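Local coordinates for protein glutamine cyclotransferase (PDB 6QRO) that probably converts N-terminal glutamine of peptides to pyroglutamate, as a zinc-dependent glutaminyl cyclase of the mammalian-like type II, at residues A132-S137 / Y286-N291; S33-I38 / E295-E300; R56-L61 / A108-R113; G140-I145 / I160-A165. One frame throughout, in Å; residues are numbered along the deposited sequence.

Contact 1 of 4, residues A132-S137 / Y286-N291; sequences ADDGGS and YWHTQN. With ZN (zinc ion), chain E.
D134 and H288 meet through the zinc ion. D134 OD2 lies 2.0 Å from the metal and H288 NE2 lies 2.3 Å from it. OD2 also sits at the edge of the imidazole, carboxylate and ring being nearly coplanar (5° apart). With CG anti to its backbone N (chi1 -178°), D134 extends its carboxylate out to the metal. Water 1 lies 1.8 Å from the zinc ion, and D167 completes the shell. The other oxygen of D134, OD1, accepts a hydrogen bond from H109 NE2, a second-shell contact that probably helps set the rotation of the carboxylate.

Aromatic packing holds the histidine from another direction. W287 CE2 rests 3.3 Å above the H288 ring plane, over its centre. The Y286 ring stands across D133, their planes 71° apart, and D133 OD1 is held by G210 N.

In the backbone, Y286 to T289 form a type II turn, where T289 OG1 reaches Y286 O at 2.5 Å and accepts from N291 N as an ST turn. Right after D134, G135 adopts angles that call for glycine, because a CB would be jammed against the preceding carbonyl O.

An oxygen and a nitrogen donor from distant parts of the chain thus share one zinc, and H109 and W287 probably help hold them in place, consistent with an M28-type metal centre.

Contact 2 of 4, residues S33-I38 / E295-E300; sequences SAYAYI and ENIDRE
I297 pushes its CG2 methyl between two side chains of helix 31-43, and this is the tight, buried part of the contact. CG2 lies 3.8 Å from Y35 CD2 and 4.0 Å from I38 CD1. Y35 and I38 are three positions apart, so they project from the same side of the helix, and a branched isoleucine suits the groove between them. With CG2 anti to the backbone N of I297 (chi1 -52°, measured to CG1), the methyl is directed at the helix. L302, on helix 299-314, packs against Y35, I38 and I297 alike, and M294 touches both Y35 and I38.

Whereas I297 and I38 are buried, R299 on the solvent side is exposed and touches the ring through one atom, its CG lying 3.6 Å from Y35 CD2. The bent chain carries the guanidinium to a plane 57° from that of the phenol, so the two are not stacked; a long, weak ion pair joins R299 to D32 of helix 31-43. At the far end of the ring, water 2 accepts from Y35 OH at 2.9 Å and donates to I297 O at 2.8 Å, lying at the ring edge, in its plane. D298, next to I297, is the N-cap of helix 299-314: its OD1 accepts from E300 N at 3.1 Å.

Tyrosine fits this margin because its ring supplies carbon to the buried side and its hydroxyl supplies a donor to the wet one. Apolar contact thus carries the inner part, while at the margin one water bridges Y35 OH and I297 O.

Contact 3 of 4, residues R56-L61 / A108-R113; sequences RCADYL and AHWDSR
W110 packs against helix 52-67, meeting L61 first and then C57 and A58. Its CB already touches L61 CD1 at 3.7 Å, and its CG lies equally far, 3.7 Å, from L61 CD1. This same methyl lies over one face of the indole, offset toward the rim, passing CD2 at 3.6 Å and closing to 3.5 Å from CE3. Further out, CZ3 meets C57 CB at 3.7 Å, and C57 SG stands 4.9 Å from the centroid of the six-membered ring, an oblique sulfur-aromatic contact. At the outer end CH2 lies 3.6 Å from A58 CB; the small alanine lets the ring approach the helix backbone, CH2 also lying near A58 N. The torsion chi1 of 74° places CG between the backbone N and the carbonyl carbon, turning the long ring out toward the helix. On the other edge of the indole NE1 gives its proton to Q90 O, so the buried polar atom is satisfied.

The tryptophan follows the end of strand 103-109 and packs between helix 52-67, V139 of helix 132-151 and I92 of strand 86-96.

Contact 4 of 4, residues G140-I145 / I160-A165; sequences GILLEI and IVFFDA
L142 approaches the F162 ring edge-on: its CB lies in the ring plane 3.8 Å from CE1, and its CD1 follows at 3.9 Å from the same carbon. The flat phenylalanine suits this place because its rim can meet two leucines at once. The two side chains run past each other in opposite directions, as do L142 and I160, whose CG2 comes to 4.0 Å from L142 CB. Isoleucine suits its place through its branching: with CG2 anti to the backbone N, it turns this methyl toward the leucine and sends its other branch toward the helix backbone, where CD1 stops 3.3 Å from L142 O.

Strand 103-109, helix 132-151 and strand 157-163 follow one another, and the two strands are parallel neighbours in the central sheet, so this is the helix of a beta-alpha-beta crossover. Helix segment 140-145 and strand 160-163 run nearly antiparallel, at 156°, with axes 9.7 Å apart. Strand alternation explains the choice of residues: I160 and F162 serve the helix side, while V161 points away and packs against strands 86-96 and 103-109.

L143 reaches F162 CZ with CD2 at 4.2 Å, crossing the phenylalanine at about a right angle.

The four contacts sit within 9 to 16 Å of one another, measured between centres. Contacts 1 and 4 share helix 132-151, its first turn belonging to contact 1 and its middle to contact 4, and contacts 2 and 3 pack beside it. The neighbouring strands 103-109 and 157-163 of the mixed sheet carry contacts 3 and 4, the closest pair at about 9 Å. Contact 2 closes the longest loop of the four, with the other three nested inside it; contact 3 closes before contact 1 opens, and contact 4 is nested within contact 1. A second-shell bond joins contacts 1 and 3, and S33 of contact 2 meets E144 of contact 4. The zinc site thus lies at the end of an alpha/beta core bound together from distant parts of the sequence.

Contact 1 of 4, residues A132-S137 / Y286-N291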
loop_
_atom_site.group_PDB
_atom_site.type_symbol
_atom_site.label_atom_id
_atom_site.label_comp_id
_atom_site.label_asym_id
_atom_site.label_seq_id
_atom_site.Cartn_x
_atom_site.Cartn_y
_atom_site.Cartn_z
ATOM N N ALA A 132 11.736 0.001 0.900
ATOM C CA ALA A 132 11.571 -0.139 -0.542
ATOM C C ALA A 132 10.391 -1.045 -0.863
ATOM O O ALA A 132 9.527 -0.706 -1.673
ATOM C CB ALA A 132 12.857 -0.679 -1.167
ATOM N N ASP A 133 10.340 -2.207 -0.240
ATOM C CA ASP A 133 9.190 -3.065 -0.459
ATOM C C ASP A 133 8.051 -2.728 0.493
ATOM O O ASP A 133 6.877 -2.731 0.103
ATOM C CB ASP A 133 9.621 -4.515 -0.315
ATOM C CG ASP A 133 8.582 -5.458 -0.781
ATOM O OD1 ASP A 133 7.932 -5.155 -1.813
ATOM O OD2 ASP A 133 8.431 -6.513 -0.125
ATOM N N ASP A 134 8.391 -2.398 1.733
ATOM C CA ASP A 134 7.409 -2.095 2.774
ATOM C C ASP A 134 7.139 -0.584 2.745
ATOM O O ASP A 134 7.724 0.219 3.474
ATOM C CB ASP A 134 7.939 -2.627 4.107
ATOM C CG ASP A 134 6.999 -2.424 5.262
ATOM O OD1 ASP A 134 5.870 -1.945 5.040
ATOM O OD2 ASP A 134 7.388 -2.822 6.394
ATOM N N GLY A 135 6.219 -0.197 1.857
ATOM C CA GLY A 135 5.981 1.200 1.554
ATOM C C GLY A 135 6.164 1.550 0.089
ATOM O O GLY A 135 5.213 1.971 -0.568
ATOM N N GLY A 136 7.384 1.382 -0.434
ATOM C CA GLY A 136 7.687 1.828 -1.790
ATOM C C GLY A 136 6.991 1.049 -2.890
ATOM O O GLY A 136 6.523 1.629 -3.872
ATOM N N SER A 137 6.930 -0.273 -2.761
ATOM C CA SER A 137 6.416 -1.091 -3.855
ATOM C C SER A 137 4.944 -0.794 -4.139
ATOM O O SER A 137 4.556 -0.575 -5.294
ATOM C CB SER A 137 6.672 -2.573 -3.558
ATOM O OG SER A 137 5.927 -3.039 -2.451
ATOM N N TYR A 286 13.609 -9.659 5.049
ATOM C CA TYR A 286 14.047 -8.268 5.125
ATOM C C TYR A 286 13.089 -7.382 5.909
ATOM O O TYR A 286 13.424 -6.218 6.157
ATOM C CB TYR A 286 14.202 -7.708 3.698
ATOM C CG TYR A 286 12.888 -7.815 2.946
ATOM C CD1 TYR A 286 11.811 -6.975 3.241
ATOM C CD2 TYR A 286 12.700 -8.807 1.997
ATOM C CE1 TYR A 286 10.604 -7.106 2.598
ATOM C CE2 TYR A 286 11.499 -8.936 1.344
ATOM C CZ TYR A 286 10.453 -8.080 1.650
ATOM O OH TYR A 286 9.240 -8.205 0.997
ATOM N N TRP A 287 11.895 -7.886 6.239
ATOM C CA TRP A 287 10.838 -7.072 6.830
ATOM C C TRP A 287 11.313 -6.438 8.131
ATOM O O TRP A 287 11.786 -7.135 9.040
ATOM C CB TRP A 287 9.606 -7.921 7.113
ATOM C CG TRP A 287 8.403 -7.166 7.609
ATOM C CD1 TRP A 287 7.649 -6.272 6.913
ATOM C CD2 TRP A 287 7.833 -7.225 8.931
ATOM N NE1 TRP A 287 6.618 -5.801 7.697
ATOM C CE2 TRP A 287 6.722 -6.354 8.946
ATOM C CE3 TRP A 287 8.148 -7.935 10.095
ATOM C CZ2 TRP A 287 5.920 -6.185 10.082
ATOM C CZ3 TRP A 287 7.348 -7.756 11.223
ATOM C CH2 TRP A 287 6.256 -6.885 11.204
ATOM N N HIS A 288 11.176 -5.112 8.205
ATOM C CA HIS A 288 11.592 -4.291 9.342
ATOM C C HIS A 288 13.060 -4.518 9.684
ATOM O O HIS A 288 13.472 -4.470 10.844
ATOM C CB HIS A 288 10.671 -4.520 10.529
ATOM C CG HIS A 288 9.295 -3.993 10.310
ATOM N ND1 HIS A 288 8.353 -3.908 11.317
ATOM C CD2 HIS A 288 8.707 -3.483 9.203
ATOM C CE1 HIS A 288 7.234 -3.401 10.832
ATOM N NE2 HIS A 288 7.423 -3.136 9.550
ATOM N N THR A 289 13.859 -4.779 8.657
ATOM C CA THR A 289 15.307 -4.762 8.727
ATOM C C THR A 289 15.822 -3.692 7.779
ATOM O O THR A 289 15.068 -3.090 7.003
ATOM C CB THR A 289 15.919 -6.118 8.342
ATOM O OG1 THR A 289 15.828 -6.280 6.924
ATOM C CG2 THR A 289 15.211 -7.267 9.042
ATOM N N GLN A 290 17.118 -3.435 7.860
ATOM C CA GLN A 290 17.745 -2.549 6.894
ATOM C C GLN A 290 18.125 -3.272 5.598
ATOM O O GLN A 290 18.824 -2.701 4.755
ATOM C CB GLN A 290 18.898 -1.807 7.564
ATOM C CG GLN A 290 18.273 -0.803 8.530
ATOM C CD GLN A 290 19.190 0.302 8.975
ATOM O OE1 GLN A 290 20.405 0.152 8.982
ATOM N NE2 GLN A 290 18.602 1.431 9.368
ATOM N N ASN A 291 17.706 -4.534 5.465
ATOM C CA ASN A 291 17.773 -5.314 4.242
ATOM C C ASN A 291 16.597 -5.052 3.304
ATOM O O ASN A 291 16.542 -5.632 2.216
ATOM C CB ASN A 291 17.818 -6.802 4.601
ATOM C CG ASN A 291 19.064 -7.174 5.366
ATOM O OD1 ASN A 291 20.080 -6.498 5.269
ATOM N ND2 ASN A 291 18.980 -8.221 6.165
HETATM ZN ZN ZN E . 6.037 -2.431 7.812
HETATM O O HOH W 1 5.171 -3.959 7.866
#

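Contact 2 of 4, residues S33-I38 / E295-E300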
loop_
_atom_site.group_PDB
_atom_site.type_symbol
_atom_site.label_atom_id
_atom_site.label_comp_id
_atom_site.label_asym_id
_atom_site.label_seq_id
_atom_site.Cartn_x
_atom_site.Cartn_y
_atom_site.Cartn_z
ATOM N N SER A 33 8.683 1.253 -15.268
ATOM C CA SER A 33 8.345 2.576 -14.742
ATOM C C SER A 33 7.967 2.506 -13.267
ATOM O O SER A 33 8.429 3.311 -12.458
ATOM C CB SER A 33 7.215 3.205 -15.550
ATOM O OG SER A 33 6.692 4.317 -14.845
ATOM N N ALA A 34 7.113 1.552 -12.904
ATOM C CA ALA A 34 6.773 1.366 -11.498
ATOM C C ALA A 34 8.034 1.143 -10.680
ATOM O O ALA A 34 8.117 1.597 -9.541
ATOM C CB ALA A 34 5.801 0.194 -11.336
ATOM N N TYR A 35 9.024 0.464 -11.266
ATOM C CA TYR A 35 10.321 0.278 -10.624
ATOM C C TYR A 35 11.012 1.618 -10.376
ATOM O O TYR A 35 11.528 1.867 -9.277
ATOM C CB TYR A 35 11.197 -0.642 -11.502
ATOM C CG TYR A 35 12.509 -1.076 -10.857
ATOM C CD1 TYR A 35 13.550 -0.174 -10.663
ATOM C CD2 TYR A 35 12.696 -2.392 -10.420
ATOM C CE1 TYR A 35 14.732 -0.561 -10.045
ATOM C CE2 TYR A 35 13.887 -2.785 -9.801
ATOM C CZ TYR A 35 14.894 -1.864 -9.629
ATOM O OH TYR A 35 16.078 -2.217 -9.028
ATOM N N ALA A 36 11.007 2.511 -11.368
ATOM C CA ALA A 36 11.633 3.822 -11.183
ATOM C C ALA A 36 10.894 4.677 -10.144
ATOM O O ALA A 36 11.528 5.433 -9.406
ATOM C CB ALA A 36 11.737 4.536 -12.532
ATOM N N TYR A 37 9.566 4.566 -10.065
ATOM C CA TYR A 37 8.798 5.289 -9.054
ATOM C C TYR A 37 9.146 4.805 -7.636
ATOM O O TYR A 37 9.232 5.610 -6.701
ATOM C CB TYR A 37 7.307 5.113 -9.321
ATOM C CG TYR A 37 6.702 5.963 -10.417
ATOM C CD1 TYR A 37 6.966 7.323 -10.513
ATOM C CD2 TYR A 37 5.863 5.394 -11.367
ATOM C CE1 TYR A 37 6.388 8.099 -11.527
ATOM C CE2 TYR A 37 5.292 6.153 -12.387
ATOM C CZ TYR A 37 5.556 7.500 -12.452
ATOM O OH TYR A 37 5.002 8.242 -13.462
ATOM N N ILE A 38 9.316 3.488 -7.455
ATOM C CA ILE A 38 9.816 2.962 -6.187
ATOM C C ILE A 38 11.193 3.539 -5.884
ATOM O O ILE A 38 11.461 4.002 -4.769
ATOM C CB ILE A 38 9.868 1.422 -6.221
ATOM C CG1 ILE A 38 8.490 0.809 -6.430
ATOM C CG2 ILE A 38 10.510 0.868 -4.941
ATOM C CD1 ILE A 38 8.566 -0.743 -6.570
ATOM N N GLU A 295 17.491 -3.746 -3.538
ATOM C CA GLU A 295 18.154 -4.989 -3.921
ATOM C C GLU A 295 17.157 -6.126 -4.110
ATOM O O GLU A 295 17.415 -7.043 -4.894
ATOM C CB GLU A 295 19.215 -5.374 -2.875
ATOM C CG GLU A 295 20.519 -4.540 -2.934
ATOM C CD GLU A 295 21.354 -4.618 -1.635
ATOM O OE1 GLU A 295 22.568 -4.921 -1.694
ATOM O OE2 GLU A 295 20.797 -4.333 -0.551
ATOM N N ASN A 296 15.993 -6.061 -3.463
ATOM C CA ASN A 296 15.028 -7.149 -3.542
ATOM C C ASN A 296 13.942 -6.925 -4.584
ATOM O O ASN A 296 13.256 -7.885 -4.945
ATOM C CB ASN A 296 14.316 -7.343 -2.200
ATOM C CG ASN A 296 15.263 -7.558 -1.052
ATOM O OD1 ASN A 296 16.137 -8.426 -1.096
ATOM N ND2 ASN A 296 15.108 -6.734 -0.008
ATOM N N ILE A 297 13.795 -5.710 -5.113
ATOM C CA ILE A 297 12.652 -5.424 -5.975
ATOM C C ILE A 297 12.794 -6.191 -7.285
ATOM O O ILE A 297 13.859 -6.186 -7.915
ATOM C CB ILE A 297 12.516 -3.905 -6.201
ATOM C CG1 ILE A 297 12.505 -3.175 -4.849
ATOM C CG2 ILE A 297 11.290 -3.592 -7.059
ATOM C CD1 ILE A 297 11.328 -3.524 -3.920
ATOM N N ASP A 298 11.704 -6.857 -7.693
ATOM C CA ASP A 298 11.639 -7.765 -8.834
ATOM C C ASP A 298 10.583 -7.236 -9.789
ATOM O O ASP A 298 9.397 -7.193 -9.443
ATOM C CB ASP A 298 11.283 -9.179 -8.346
ATOM C CG ASP A 298 11.440 -10.270 -9.411
ATOM O OD1 ASP A 298 11.461 -9.984 -10.627
ATOM O OD2 ASP A 298 11.511 -11.455 -9.001
ATOM N N ARG A 299 11.013 -6.843 -10.991
ATOM C CA ARG A 299 10.092 -6.312 -11.993
ATOM C C ARG A 299 8.988 -7.306 -12.328
ATOM O O ARG A 299 7.838 -6.911 -12.531
ATOM C CB ARG A 299 10.881 -5.922 -13.240
ATOM C CG ARG A 299 11.653 -4.627 -13.028
ATOM C CD ARG A 299 12.545 -4.281 -14.179
ATOM N NE ARG A 299 13.523 -5.350 -14.352
ATOM C CZ ARG A 299 14.568 -5.289 -15.166
ATOM N NH1 ARG A 299 14.790 -4.182 -15.880
ATOM N NH2 ARG A 299 15.402 -6.320 -15.239
ATOM N N GLU A 300 9.310 -8.605 -12.349
ATOM C CA GLU A 300 8.284 -9.612 -12.611
ATOM C C GLU A 300 7.240 -9.682 -11.502
ATOM O O GLU A 300 6.058 -9.893 -11.778
ATOM C CB GLU A 300 8.918 -10.970 -12.865
ATOM C CG GLU A 300 7.927 -11.946 -13.480
ATOM C CD GLU A 300 7.072 -11.335 -14.564
ATOM O OE1 GLU A 300 5.827 -11.227 -14.354
ATOM O OE2 GLU A 300 7.639 -11.004 -15.633
HETATM O O HOH W 2 16.208 -4.720 -7.647
#

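Contact 3 of 4, residues R56-L61 / A108-R113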
loop_
_atom_site.group_PDB
_atom_site.type_symbol
_atom_site.label_atom_id
_atom_site.label_comp_id
_atom_site.label_asym_id
_atom_site.label_seq_id
_atom_site.Cartn_x
_atom_site.Cartn_y
_atom_site.Cartn_z
ATOM N N ARG A 56 9.528 15.999 1.255
ATOM C CA ARG A 56 9.838 16.025 -0.169
ATOM C C ARG A 56 9.110 14.917 -0.915
ATOM O O ARG A 56 8.666 15.105 -2.059
ATOM C CB ARG A 56 11.341 15.931 -0.394
ATOM C CG ARG A 56 12.057 17.229 -0.200
ATOM C CD ARG A 56 13.469 17.124 -0.741
ATOM N NE ARG A 56 14.382 18.109 -0.173
ATOM C CZ ARG A 56 14.264 19.426 -0.343
ATOM N NH1 ARG A 56 13.290 19.932 -1.085
ATOM N NH2 ARG A 56 15.138 20.243 0.220
ATOM N N CYS A 57 8.993 13.745 -0.285
ATOM C CA CYS A 57 8.310 12.631 -0.922
ATOM C C CYS A 57 6.805 12.873 -1.012
ATOM O O CYS A 57 6.175 12.497 -2.005
ATOM C CB CYS A 57 8.610 11.351 -0.163
ATOM S SG CYS A 57 8.090 9.950 -1.048
ATOM N N ALA A 58 6.209 13.486 0.014
ATOM C CA ALA A 58 4.802 13.884 -0.055
ATOM C C ALA A 58 4.518 14.764 -1.273
ATOM O O ALA A 58 3.530 14.550 -1.988
ATOM C CB ALA A 58 4.405 14.607 1.228
ATOM N N ASP A 59 5.345 15.794 -1.501
ATOM C CA ASP A 59 5.178 16.605 -2.709
ATOM C C ASP A 59 5.308 15.754 -3.952
ATOM O O ASP A 59 4.521 15.888 -4.895
ATOM C CB ASP A 59 6.193 17.755 -2.784
ATOM C CG ASP A 59 5.821 18.921 -1.920
ATOM O OD1 ASP A 59 4.641 19.045 -1.567
ATOM O OD2 ASP A 59 6.697 19.752 -1.624
ATOM N N TYR A 60 6.284 14.853 -3.958
ATOM C CA TYR A 60 6.549 14.058 -5.144
ATOM C C TYR A 60 5.360 13.163 -5.476
ATOM O O TYR A 60 4.895 13.130 -6.624
ATOM C CB TYR A 60 7.824 13.248 -4.929
ATOM C CG TYR A 60 8.079 12.279 -6.019
ATOM C CD1 TYR A 60 8.483 12.721 -7.275
ATOM C CD2 TYR A 60 7.937 10.918 -5.808
ATOM C CE1 TYR A 60 8.720 11.835 -8.287
ATOM C CE2 TYR A 60 8.178 10.021 -6.825
ATOM C CZ TYR A 60 8.562 10.487 -8.057
ATOM O OH TYR A 60 8.802 9.599 -9.067
ATOM N N LEU A 61 4.816 12.476 -4.469
ATOM C CA LEU A 61 3.705 11.562 -4.709
ATOM C C LEU A 61 2.457 12.297 -5.192
ATOM O O LEU A 61 1.861 11.924 -6.205
ATOM C CB LEU A 61 3.397 10.801 -3.429
ATOM C CG LEU A 61 4.500 9.832 -3.022
ATOM C CD1 LEU A 61 4.104 9.158 -1.718
ATOM C CD2 LEU A 61 4.687 8.826 -4.140
ATOM N N ALA A 108 -2.398 2.025 -0.636
ATOM C CA ALA A 108 -1.128 1.519 -0.138
ATOM C C ALA A 108 -0.591 2.544 0.842
ATOM O O ALA A 108 -0.983 3.711 0.819
ATOM C CB ALA A 108 -0.114 1.256 -1.251
ATOM N N HIS A 109 0.303 2.099 1.710
ATOM C CA HIS A 109 0.966 3.025 2.609
ATOM C C HIS A 109 2.301 3.474 2.027
ATOM O O HIS A 109 2.962 2.739 1.290
ATOM C CB HIS A 109 1.148 2.415 4.002
ATOM C CG HIS A 109 2.442 1.688 4.213
ATOM N ND1 HIS A 109 3.596 2.325 4.611
ATOM C CD2 HIS A 109 2.744 0.368 4.143
ATOM C CE1 HIS A 109 4.556 1.430 4.763
ATOM N NE2 HIS A 109 4.067 0.236 4.474
ATOM N N TRP A 110 2.657 4.731 2.309
ATOM C CA TRP A 110 3.835 5.316 1.715
ATOM C C TRP A 110 4.914 5.708 2.713
ATOM O O TRP A 110 6.055 5.927 2.295
ATOM C CB TRP A 110 3.451 6.547 0.879
ATOM C CG TRP A 110 3.063 7.807 1.612
ATOM C CD1 TRP A 110 1.833 8.148 2.079
ATOM C CD2 TRP A 110 3.916 8.934 1.862
ATOM N NE1 TRP A 110 1.873 9.410 2.641
ATOM C CE2 TRP A 110 3.138 9.914 2.507
ATOM C CE3 TRP A 110 5.266 9.202 1.607
ATOM C CZ2 TRP A 110 3.661 11.143 2.898
ATOM C CZ3 TRP A 110 5.783 10.434 1.991
ATOM C CH2 TRP A 110 4.983 11.384 2.630
ATOM N N ASP A 111 4.613 5.751 4.010
ATOM C CA ASP A 111 5.642 6.049 5.001
ATOM C C ASP A 111 6.601 4.870 5.172
ATOM O O ASP A 111 6.285 3.715 4.866
ATOM C CB ASP A 111 5.015 6.383 6.360
ATOM C CG ASP A 111 4.182 5.243 6.925
ATOM O OD1 ASP A 111 3.274 4.749 6.229
ATOM O OD2 ASP A 111 4.450 4.825 8.076
ATOM N N SER A 112 7.782 5.172 5.711
ATOM C CA SER A 112 8.755 4.158 6.099
ATOM C C SER A 112 8.861 4.074 7.615
ATOM O O SER A 112 8.819 5.096 8.315
ATOM C CB SER A 112 10.126 4.436 5.494
ATOM O OG SER A 112 9.989 4.523 4.106
ATOM N N ARG A 113 9.020 2.851 8.104
ATOM C CA ARG A 113 9.086 2.596 9.535
ATOM C C ARG A 113 10.285 3.289 10.168
ATOM O O ARG A 113 11.394 3.244 9.619
ATOM C CB ARG A 113 9.178 1.094 9.795
ATOM C CG ARG A 113 9.328 0.748 11.253
ATOM C CD ARG A 113 8.710 -0.586 11.487
ATOM N NE ARG A 113 8.759 -1.058 12.863
ATOM C CZ ARG A 113 8.034 -0.537 13.851
ATOM N NH1 ARG A 113 7.253 0.518 13.624
ATOM N NH2 ARG A 113 8.120 -1.039 15.075
#

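Contact 4 of 4, residues G140-I145 / I160-A165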
loop_
_atom_site.group_PDB
_atom_site.type_symbol
_atom_site.label_atom_id
_atom_site.label_comp_id
_atom_site.label_asym_id
_atom_site.label_seq_id
_atom_site.Cartn_x
_atom_site.Cartn_y
_atom_site.Cartn_z
ATOM N N GLY A 140 4.567 2.563 -5.784
ATOM C CA GLY A 140 5.113 2.607 -7.133
ATOM C C GLY A 140 4.205 1.960 -8.159
ATOM O O GLY A 140 4.001 2.504 -9.248
ATOM N N ILE A 141 3.612 0.816 -7.812
ATOM C CA ILE A 141 2.682 0.152 -8.724
ATOM C C ILE A 141 1.477 1.045 -9.000
ATOM O O ILE A 141 1.068 1.227 -10.156
ATOM C CB ILE A 141 2.280 -1.232 -8.178
ATOM C CG1 ILE A 141 3.478 -2.188 -8.300
ATOM C CG2 ILE A 141 1.054 -1.759 -8.914
ATOM C CD1 ILE A 141 3.208 -3.640 -7.871
ATOM N N LEU A 142 0.915 1.642 -7.950
ATOM C CA LEU A 142 -0.240 2.524 -8.102
ATOM C C LEU A 142 0.121 3.806 -8.852
ATOM O O LEU A 142 -0.753 4.449 -9.439
ATOM C CB LEU A 142 -0.820 2.865 -6.727
ATOM C CG LEU A 142 -1.502 1.731 -5.959
ATOM C CD1 LEU A 142 -2.102 2.287 -4.667
ATOM C CD2 LEU A 142 -2.564 1.074 -6.827
ATOM N N LEU A 143 1.388 4.214 -8.798
ATOM C CA LEU A 143 1.855 5.362 -9.568
ATOM C C LEU A 143 1.829 5.090 -11.068
ATOM O O LEU A 143 1.461 5.967 -11.861
ATOM C CB LEU A 143 3.269 5.728 -9.120
ATOM C CG LEU A 143 3.347 6.538 -7.831
ATOM C CD1 LEU A 143 4.797 6.760 -7.389
ATOM C CD2 LEU A 143 2.674 7.863 -8.117
ATOM N N GLU A 144 2.239 3.889 -11.477
ATOM C CA GLU A 144 2.154 3.501 -12.882
ATOM C C GLU A 144 0.695 3.303 -13.314
ATOM O O GLU A 144 0.323 3.647 -14.444
ATOM C CB GLU A 144 2.999 2.239 -13.100
ATOM C CG GLU A 144 2.909 1.577 -14.460
ATOM C CD GLU A 144 3.330 2.509 -15.591
ATOM O OE1 GLU A 144 3.001 2.204 -16.756
ATOM O OE2 GLU A 144 4.005 3.530 -15.323
ATOM N N ILE A 145 -0.149 2.752 -12.431
ATOM C CA ILE A 145 -1.585 2.675 -12.716
ATOM C C ILE A 145 -2.143 4.053 -13.042
ATOM O O ILE A 145 -2.926 4.215 -13.984
ATOM C CB ILE A 145 -2.349 2.027 -11.551
ATOM C CG1 ILE A 145 -1.892 0.582 -11.356
ATOM C CG2 ILE A 145 -3.864 2.122 -11.775
ATOM C CD1 ILE A 145 -2.855 -0.255 -10.570
ATOM N N ILE A 160 -6.988 6.659 -5.949
ATOM C CA ILE A 160 -5.707 6.148 -5.484
ATOM C C ILE A 160 -5.431 6.853 -4.167
ATOM O O ILE A 160 -5.445 8.089 -4.101
ATOM C CB ILE A 160 -4.589 6.374 -6.521
ATOM C CG1 ILE A 160 -4.832 5.517 -7.763
ATOM C CG2 ILE A 160 -3.217 6.034 -5.956
ATOM C CD1 ILE A 160 -3.756 5.623 -8.823
ATOM N N VAL A 161 -5.224 6.078 -3.105
ATOM C CA VAL A 161 -5.027 6.639 -1.770
ATOM C C VAL A 161 -3.721 6.090 -1.199
ATOM O O VAL A 161 -3.553 4.868 -1.079
ATOM C CB VAL A 161 -6.209 6.333 -0.833
ATOM C CG1 VAL A 161 -5.949 6.928 0.542
ATOM C CG2 VAL A 161 -7.508 6.889 -1.414
ATOM N N PHE A 162 -2.800 6.992 -0.874
ATOM C CA PHE A 162 -1.537 6.668 -0.224
ATOM C C PHE A 162 -1.666 7.039 1.247
ATOM O O PHE A 162 -1.767 8.222 1.583
ATOM C CB PHE A 162 -0.364 7.418 -0.859
ATOM C CG PHE A 162 -0.198 7.167 -2.342
ATOM C CD1 PHE A 162 -0.331 5.901 -2.857
ATOM C CD2 PHE A 162 0.077 8.207 -3.205
ATOM C CE1 PHE A 162 -0.178 5.659 -4.221
ATOM C CE2 PHE A 162 0.215 7.978 -4.569
ATOM C CZ PHE A 162 0.090 6.689 -5.074
ATOM N N PHE A 163 -1.672 6.039 2.119
ATOM C CA PHE A 163 -1.846 6.276 3.551
ATOM C C PHE A 163 -0.517 6.491 4.277
ATOM O O PHE A 163 0.440 5.725 4.109
ATOM C CB PHE A 163 -2.618 5.120 4.191
ATOM C CG PHE A 163 -4.081 5.139 3.865
ATOM C CD1 PHE A 163 -4.823 6.288 4.080
ATOM C CD2 PHE A 163 -4.719 4.015 3.405
ATOM C CE1 PHE A 163 -6.163 6.328 3.811
ATOM C CE2 PHE A 163 -6.073 4.044 3.124
ATOM C CZ PHE A 163 -6.797 5.211 3.328
ATOM N N ASP A 164 -0.487 7.510 5.119
ATOM C CA ASP A 164 0.677 7.852 5.918
ATOM C C ASP A 164 0.647 7.138 7.270
ATOM O O ASP A 164 -0.385 6.615 7.706
ATOM C CB ASP A 164 0.735 9.368 6.133
ATOM C CG ASP A 164 2.138 9.876 6.384
ATOM O OD1 ASP A 164 3.060 9.049 6.578
ATOM O OD2 ASP A 164 2.305 11.112 6.398
ATOM N N ALA A 165 1.814 7.114 7.919
ATOM C CA ALA A 165 1.939 6.737 9.331
ATOM C C ALA A 165 1.313 5.371 9.606
ATOM O O ALA A 165 0.730 5.140 10.670
ATOM C CB ALA A 165 1.342 7.813 10.247
#